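PDB 5WXU: 11S globulin from Wrightia tinctoria, which probably serves as a seed storage protein and nutrient reservoir, and binds the plant hormone auxin (indole-3-acetic acid). Local coordinates for residues E66-T71 and G383-I388; L75-I80 and N351-S356; G363-G368 and T374-D379. All coordinates share one frame; numbering follows the deposited sequence. Where two conformers were deposited one is given.

Contact 1: residues E66-T71 and G383-I388; sequences EIWDPT and GQLFII
One face of the Trp68 indole is met by the side chain of Leu385, while the carbonyl O of Gly383 lies at the ring edge, near its plane. The methyl CD2 of Leu385 sits 4.0 Å from the centroid of the five-membered ring of Trp68 and only 7° off the ring normal, a CH-pi contact made from almost directly overhead. Leu385 CB reaches further along the indole and comes within 3.5 Å of Trp68 NE1 and 3.8 Å of Trp68 CE2. At the benzo edge, Gly383 O approaches Trp68 CZ2 at 3.9 Å. In Leu385, chi1 of -161° swings CG away from the backbone N, and chi2 near 76° turns CD2 over the pyrrole part. Ala82 of strand 80-87 touches both Trp68 and Leu385, so the pair packs where the N-terminal and C-terminal cupin regions meet. No hydrogen bond crosses between the segments. Trp68 NE1 donates instead to Leu52 O, and Gly383 O accepts from Arg84, so the two polar groups at this buried interface are satisfied elsewhere and the contact itself rests on apolar and CH-pi packing.

Contact 2: residues L75-I80 and N351-S356; sequences LQCAGI and NAHSIS
His353 and Ile355 both direct their side chains at the end of helix 73-78, one meeting its last turn and the other the residue that starts the next strand. In His353 chi1 of -50° leaves the ring on the backbone N side; this, with the turn of the ring about chi2, brings CD2 to 3.7 Å from Ala78 CA and NE2 to 3.7 Å from Cys77 O. Both approaches to the ring are oblique. The sulfur of Cys77 lies 4.8 Å from the centroid of the His353 ring, 27° off its normal, while the same sulfur is tied to Cys44 by a disulfide. Two bonds from outside hold the imidazole at both nitrogens: ND1 is paired with the backbone N of Gln390, and NE2 with the carbonyl O of Gln192 of the second subunit.

The two isoleucines lie alongside each other, pointing in opposing senses. In Ile80 chi1 of 62° wedges CG1 between the two backbone branches, whereas Ile355 holds CG1 anti to its carbonyl carbon; Ile80 CG1 and Ile355 CG1 meet at 4.1 Å. Ile80 CG2 touches Ile355 CD1, also at 4.1 Å. Gly79, with positive phi, takes the chain out of the helix. The short helix thus leads into strand 80-87 of one cupin and packs on strand 354-359 of the other, as in the two-cupin (bicupin) architecture of 11S globulins.

Contact 3: residues G363-G368 and T374-D379; sequences GRLQVG and TVYDGD
Leu365 and Val367 project from one side of strand 361-368 and meet Tyr376 and Val375 of the returning chain. Leu365 CD2 fits against the ring carbon CD2 of Tyr376 at 4.0 Å, the two side chains crossing at about a right angle, and Val367 CG1 packs on Val375 CG1 at 3.9 Å. The strands run antiparallel, with a classic beta bulge where Val375 and Tyr376 both face Val367. Val367 O collects three donors: Val375 N, Tyr376 N and the hydroxyl of Thr374, the last from above the carbonyl plane. Gly378 has no side chain to stand in the way of the Tyr376 hydroxyl, whose OH bonds to Asp379 O at 2.6 Å.

On the other side the Arg364 side chain, fully stretched from chi1 (-177°) onward, lies across to Asp377. Guanidinium and carboxylate are nearly coplanar, 7° apart: Arg364 NE reaches Asp377 OD1 and Arg364 NH2 reaches Asp377 OD2, each at 2.9 Å and each on a syn lone pair. Arg364 also pairs with Asp230 of the second subunit. The side-on salt bridge keeps the guanidinium in the plane of the Asp377 carboxylate, and a second carboxylate probably steadies its charge.

From the N terminus, strand 63-67 leads into residues 66-71, and helix 73-78 follows at once with residues 75-80. The chain then runs through the rest of the N-terminal cupin region and the first strands of the C-terminal one before residues 351-356 close contact 2. Residues 363-368 and 374-379 pair soon after as contact 3, a local hairpin, and residues 383-388 finally close contact 1. Contacts 2 and 3 therefore both nest inside the loop of contact 1, in series with each other. Contacts 1 and 2 tie the two cupin regions together through neighbouring strands 354-359 and 385-388, whereas contact 3 lies within the C-terminal region, touching contact 1 where Leu365 packs on Phe386.

Contact 1: residues E66-T71 and G383-I388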
# COMPACT_ATOMS: atom_id res chain seq x y z
N GLU B 66 38.66 10.66 2.21
CA GLU B 66 38.85 11.33 0.94
C GLU B 66 37.51 11.68 0.39
O GLU B 66 36.62 10.79 0.35
CB GLU B 66 39.58 10.43 -0.06
CG GLU B 66 40.90 9.89 0.47
CD GLU B 66 41.64 9.12 -0.65
OE1 GLU B 66 41.36 7.94 -0.88
OE2 GLU B 66 42.49 9.70 -1.31
N ILE B 67 37.36 12.94 0.00
CA ILE B 67 36.09 13.50 -0.45
C ILE B 67 36.14 13.89 -1.89
O ILE B 67 37.07 14.61 -2.32
CB ILE B 67 35.71 14.70 0.42
CG1 ILE B 67 35.66 14.27 1.87
CG2 ILE B 67 34.40 15.32 -0.07
CD1 ILE B 67 35.54 15.46 2.79
N TRP B 68 35.15 13.44 -2.69
CA TRP B 68 35.02 13.90 -4.09
C TRP B 68 34.43 15.27 -4.04
O TRP B 68 33.62 15.61 -3.12
CB TRP B 68 34.14 12.97 -4.94
CG TRP B 68 34.84 11.73 -5.49
CD1 TRP B 68 35.24 11.61 -6.73
CD2 TRP B 68 35.26 10.51 -4.80
NE1 TRP B 68 35.86 10.43 -6.93
CE2 TRP B 68 35.88 9.71 -5.77
CE3 TRP B 68 35.12 9.99 -3.49
CZ2 TRP B 68 36.41 8.45 -5.49
CZ3 TRP B 68 35.61 8.72 -3.22
CH2 TRP B 68 36.25 7.96 -4.22
N ASP B 69 34.82 16.10 -5.00
CA ASP B 69 34.37 17.49 -5.00
C ASP B 69 32.83 17.55 -5.15
O ASP B 69 32.31 17.25 -6.20
CB ASP B 69 34.98 18.23 -6.18
CG ASP B 69 34.75 19.72 -6.15
OD1 ASP B 69 33.83 20.24 -5.44
OD2 ASP B 69 35.46 20.38 -6.90
N PRO B 70 32.11 18.05 -4.11
CA PRO B 70 30.64 18.09 -4.09
C PRO B 70 30.06 19.08 -5.04
O PRO B 70 28.89 18.94 -5.42
CB PRO B 70 30.28 18.44 -2.65
CG PRO B 70 31.47 19.00 -2.06
CD PRO B 70 32.68 18.64 -2.88
N THR B 71 30.92 19.97 -5.54
CA THR B 71 30.58 20.98 -6.54
C THR B 71 30.87 20.61 -7.97
O THR B 71 30.53 21.41 -8.91
CB THR B 71 31.27 22.33 -6.25
OG1 THR B 71 32.66 22.27 -6.59
CG2 THR B 71 31.09 22.70 -4.75
N GLY B 383 39.94 2.84 -8.45
CA GLY B 383 39.88 4.02 -7.61
C GLY B 383 39.10 5.18 -8.16
O GLY B 383 38.91 6.14 -7.44
N GLN B 384 38.63 5.12 -9.40
CA GLN B 384 37.87 6.16 -9.98
C GLN B 384 36.35 5.93 -9.74
O GLN B 384 35.89 4.80 -9.76
CB GLN B 384 38.14 6.33 -11.47
CG GLN B 384 39.61 6.70 -11.78
CD GLN B 384 39.85 6.87 -13.27
OE1 GLN B 384 39.35 6.09 -14.05
NE2 GLN B 384 40.53 7.95 -13.67
N LEU B 385 35.65 7.06 -9.61
CA LEU B 385 34.21 7.17 -9.63
C LEU B 385 33.72 7.71 -10.97
O LEU B 385 34.33 8.64 -11.51
CB LEU B 385 33.79 8.14 -8.53
CG LEU B 385 32.34 8.13 -8.00
CD1 LEU B 385 32.15 6.92 -7.07
CD2 LEU B 385 31.97 9.44 -7.29
N PHE B 386 32.58 7.23 -11.47
CA PHE B 386 31.95 7.83 -12.68
C PHE B 386 30.44 7.85 -12.59
O PHE B 386 29.82 6.89 -12.02
CB PHE B 386 32.42 7.25 -14.06
CG PHE B 386 32.24 5.79 -14.26
CD1 PHE B 386 31.10 5.31 -14.89
CD2 PHE B 386 33.22 4.87 -13.92
CE1 PHE B 386 30.91 3.97 -15.13
CE2 PHE B 386 33.02 3.52 -14.13
CZ PHE B 386 31.87 3.07 -14.80
N ILE B 387 29.89 8.97 -13.05
CA ILE B 387 28.45 9.24 -12.96
C ILE B 387 27.87 9.17 -14.37
O ILE B 387 28.40 9.79 -15.26
CB ILE B 387 28.15 10.63 -12.32
CG1 ILE B 387 28.35 10.63 -10.81
CG2 ILE B 387 26.69 11.00 -12.48
CD1 ILE B 387 29.55 10.03 -10.30
N ILE B 388 26.84 8.37 -14.57
CA ILE B 388 26.07 8.32 -15.79
C ILE B 388 24.64 8.79 -15.46
O ILE B 388 23.90 8.03 -14.81
CB ILE B 388 26.04 6.97 -16.44
CG1 ILE B 388 27.46 6.53 -16.79
CG2 ILE B 388 25.31 7.06 -17.75
CD1 ILE B 388 27.64 5.10 -16.94

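Contact 2: residues L75-I80 and N351-S356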
# COMPACT_ATOMS: atom_id res chain seq x y z
N LEU B 75 28.42 15.42 -9.85
CA LEU B 75 27.88 15.15 -8.51
C LEU B 75 26.66 15.99 -8.22
O LEU B 75 25.69 15.51 -7.58
CB LEU B 75 28.92 15.36 -7.41
CG LEU B 75 29.68 14.11 -6.99
CD1 LEU B 75 30.59 13.66 -8.07
CD2 LEU B 75 30.49 14.24 -5.71
N GLN B 76 26.69 17.27 -8.63
CA GLN B 76 25.53 18.12 -8.43
C GLN B 76 24.35 17.63 -9.21
O GLN B 76 23.25 17.70 -8.68
CB GLN B 76 25.80 19.55 -8.86
CG GLN B 76 26.90 20.17 -8.06
CD GLN B 76 26.43 21.24 -7.14
OE1 GLN B 76 26.81 21.26 -5.95
NE2 GLN B 76 25.65 22.17 -7.68
N CYS B 77 24.58 17.16 -10.45
CA CYS B 77 23.50 16.61 -11.31
C CYS B 77 22.90 15.32 -10.67
O CYS B 77 21.67 15.16 -10.57
CB CYS B 77 24.01 16.25 -12.74
SG CYS B 77 22.92 15.16 -13.68
N ALA B 78 23.77 14.46 -10.14
CA ALA B 78 23.33 13.21 -9.58
C ALA B 78 22.74 13.37 -8.18
O ALA B 78 22.03 12.47 -7.70
CB ALA B 78 24.45 12.22 -9.53
N GLY B 79 23.01 14.50 -7.54
CA GLY B 79 22.46 14.75 -6.25
C GLY B 79 23.16 13.97 -5.15
O GLY B 79 22.53 13.54 -4.21
N ILE B 80 24.46 13.73 -5.31
CA ILE B 80 25.15 12.86 -4.37
C ILE B 80 26.41 13.47 -3.81
O ILE B 80 26.97 14.38 -4.46
CB ILE B 80 25.46 11.45 -4.98
CG1 ILE B 80 26.38 11.50 -6.18
CG2 ILE B 80 24.22 10.60 -5.27
CD1 ILE B 80 27.78 11.05 -5.74
N ASN B 351 15.29 5.05 -15.02
CA ASN B 351 14.65 5.66 -13.86
C ASN B 351 15.59 6.09 -12.76
O ASN B 351 15.21 6.07 -11.60
CB ASN B 351 13.58 4.68 -13.31
CG ASN B 351 14.15 3.35 -12.85
OD1 ASN B 351 15.34 3.10 -12.98
ND2 ASN B 351 13.30 2.50 -12.26
N ALA B 352 16.85 6.40 -13.11
CA ALA B 352 17.87 6.58 -12.11
C ALA B 352 19.12 7.14 -12.71
O ALA B 352 19.38 6.91 -13.87
CB ALA B 352 18.19 5.28 -11.36
N HIS B 353 19.89 7.83 -11.88
CA HIS B 353 21.33 8.06 -12.15
C HIS B 353 22.17 6.91 -11.63
O HIS B 353 21.80 6.20 -10.66
CB HIS B 353 21.82 9.31 -11.52
CG HIS B 353 20.99 10.48 -11.80
ND1 HIS B 353 20.66 10.86 -13.08
CD2 HIS B 353 20.42 11.37 -10.95
CE1 HIS B 353 19.94 11.96 -13.00
NE2 HIS B 353 19.76 12.27 -11.72
N SER B 354 23.32 6.66 -12.30
CA SER B 354 24.23 5.63 -11.81
C SER B 354 25.54 6.27 -11.38
O SER B 354 26.07 7.15 -12.06
CB SER B 354 24.48 4.47 -12.82
OG SER B 354 25.06 4.96 -14.01
N ILE B 355 26.00 5.84 -10.22
CA ILE B 355 27.28 6.28 -9.66
C ILE B 355 28.13 5.01 -9.48
O ILE B 355 27.86 4.15 -8.60
CB ILE B 355 27.07 6.97 -8.31
CG1 ILE B 355 26.10 8.13 -8.42
CG2 ILE B 355 28.39 7.40 -7.71
CD1 ILE B 355 24.64 7.79 -8.17
N SER B 356 29.19 4.89 -10.30
CA SER B 356 30.05 3.67 -10.32
C SER B 356 31.42 3.90 -9.73
O SER B 356 31.97 4.97 -9.89
CB SER B 356 30.25 3.17 -11.71
OG SER B 356 29.02 2.75 -12.32

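Contact 3: residues G363-G368 and T374-D379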
# COMPACT_ATOMS: atom_id res chain seq x y z
N GLY B 363 39.02 -0.53 -17.94
CA GLY B 363 38.29 -0.71 -19.20
C GLY B 363 38.04 0.57 -19.94
O GLY B 363 38.53 1.61 -19.56
N ARG B 364 37.27 0.48 -21.02
CA ARG B 364 36.85 1.60 -21.79
C ARG B 364 35.35 1.84 -21.51
O ARG B 364 34.58 0.92 -21.51
CB ARG B 364 36.95 1.28 -23.29
CG ARG B 364 36.61 2.40 -24.23
CD ARG B 364 36.79 1.99 -25.70
NE ARG B 364 36.34 3.00 -26.63
CZ ARG B 364 36.30 2.88 -27.95
NH1 ARG B 364 36.67 1.74 -28.55
NH2 ARG B 364 35.86 3.87 -28.67
N LEU B 365 35.02 3.09 -21.28
CA LEU B 365 33.66 3.60 -21.12
C LEU B 365 33.38 4.63 -22.23
O LEU B 365 34.10 5.58 -22.44
CB LEU B 365 33.50 4.21 -19.71
CG LEU B 365 32.18 4.98 -19.49
CD1 LEU B 365 31.02 4.01 -19.36
CD2 LEU B 365 32.34 5.83 -18.24
N GLN B 366 32.28 4.45 -22.93
CA GLN B 366 31.72 5.50 -23.76
C GLN B 366 30.33 5.90 -23.29
O GLN B 366 29.51 5.03 -22.93
CB GLN B 366 31.70 5.10 -25.21
CG GLN B 366 31.16 6.19 -26.09
CD GLN B 366 31.50 6.04 -27.53
OE1 GLN B 366 31.39 4.95 -28.10
NE2 GLN B 366 31.88 7.17 -28.16
N VAL B 367 30.13 7.20 -23.22
CA VAL B 367 28.84 7.76 -22.82
C VAL B 367 28.35 8.72 -23.89
O VAL B 367 29.14 9.57 -24.38
CB VAL B 367 28.95 8.53 -21.54
CG1 VAL B 367 27.57 8.98 -21.06
CG2 VAL B 367 29.63 7.71 -20.48
N GLY B 368 27.09 8.58 -24.24
CA GLY B 368 26.33 9.46 -25.16
C GLY B 368 25.17 10.21 -24.44
O GLY B 368 24.45 9.63 -23.61
N THR B 374 30.21 12.78 -28.50
CA THR B 374 30.35 11.98 -27.30
C THR B 374 30.60 12.77 -25.99
O THR B 374 31.36 13.76 -25.93
CB THR B 374 31.40 10.88 -27.47
OG1 THR B 374 31.28 9.93 -26.41
CG2 THR B 374 32.78 11.35 -27.45
N VAL B 375 30.01 12.26 -24.92
CA VAL B 375 30.06 12.89 -23.65
C VAL B 375 31.32 12.43 -22.91
O VAL B 375 31.90 13.17 -22.12
CB VAL B 375 28.73 12.56 -22.92
CG1 VAL B 375 28.86 12.69 -21.44
CG2 VAL B 375 27.64 13.45 -23.48
N TYR B 376 31.73 11.18 -23.14
CA TYR B 376 33.00 10.66 -22.63
C TYR B 376 33.36 9.46 -23.49
O TYR B 376 32.49 8.63 -23.83
CB TYR B 376 32.96 10.24 -21.14
CG TYR B 376 34.27 9.73 -20.62
CD1 TYR B 376 35.34 10.61 -20.44
CD2 TYR B 376 34.52 8.37 -20.40
CE1 TYR B 376 36.57 10.18 -19.97
CE2 TYR B 376 35.76 7.93 -19.90
CZ TYR B 376 36.81 8.84 -19.74
OH TYR B 376 38.07 8.43 -19.26
N ASP B 377 34.64 9.34 -23.83
CA ASP B 377 35.09 8.09 -24.46
C ASP B 377 36.52 7.91 -24.04
O ASP B 377 37.38 8.62 -24.59
CB ASP B 377 34.99 8.12 -26.00
CG ASP B 377 35.34 6.73 -26.67
OD1 ASP B 377 35.59 5.72 -25.98
OD2 ASP B 377 35.25 6.60 -27.92
N GLY B 378 36.76 7.03 -23.07
CA GLY B 378 38.09 6.81 -22.50
C GLY B 378 38.17 5.75 -21.44
O GLY B 378 37.21 5.00 -21.21
N ASP B 379 39.32 5.66 -20.79
CA ASP B 379 39.56 4.68 -19.76
C ASP B 379 38.82 4.94 -18.47
O ASP B 379 38.50 6.11 -18.15
CB ASP B 379 41.04 4.61 -19.42
CG ASP B 379 41.90 4.16 -20.62
OD1 ASP B 379 41.40 3.36 -21.47
OD2 ASP B 379 43.07 4.60 -20.67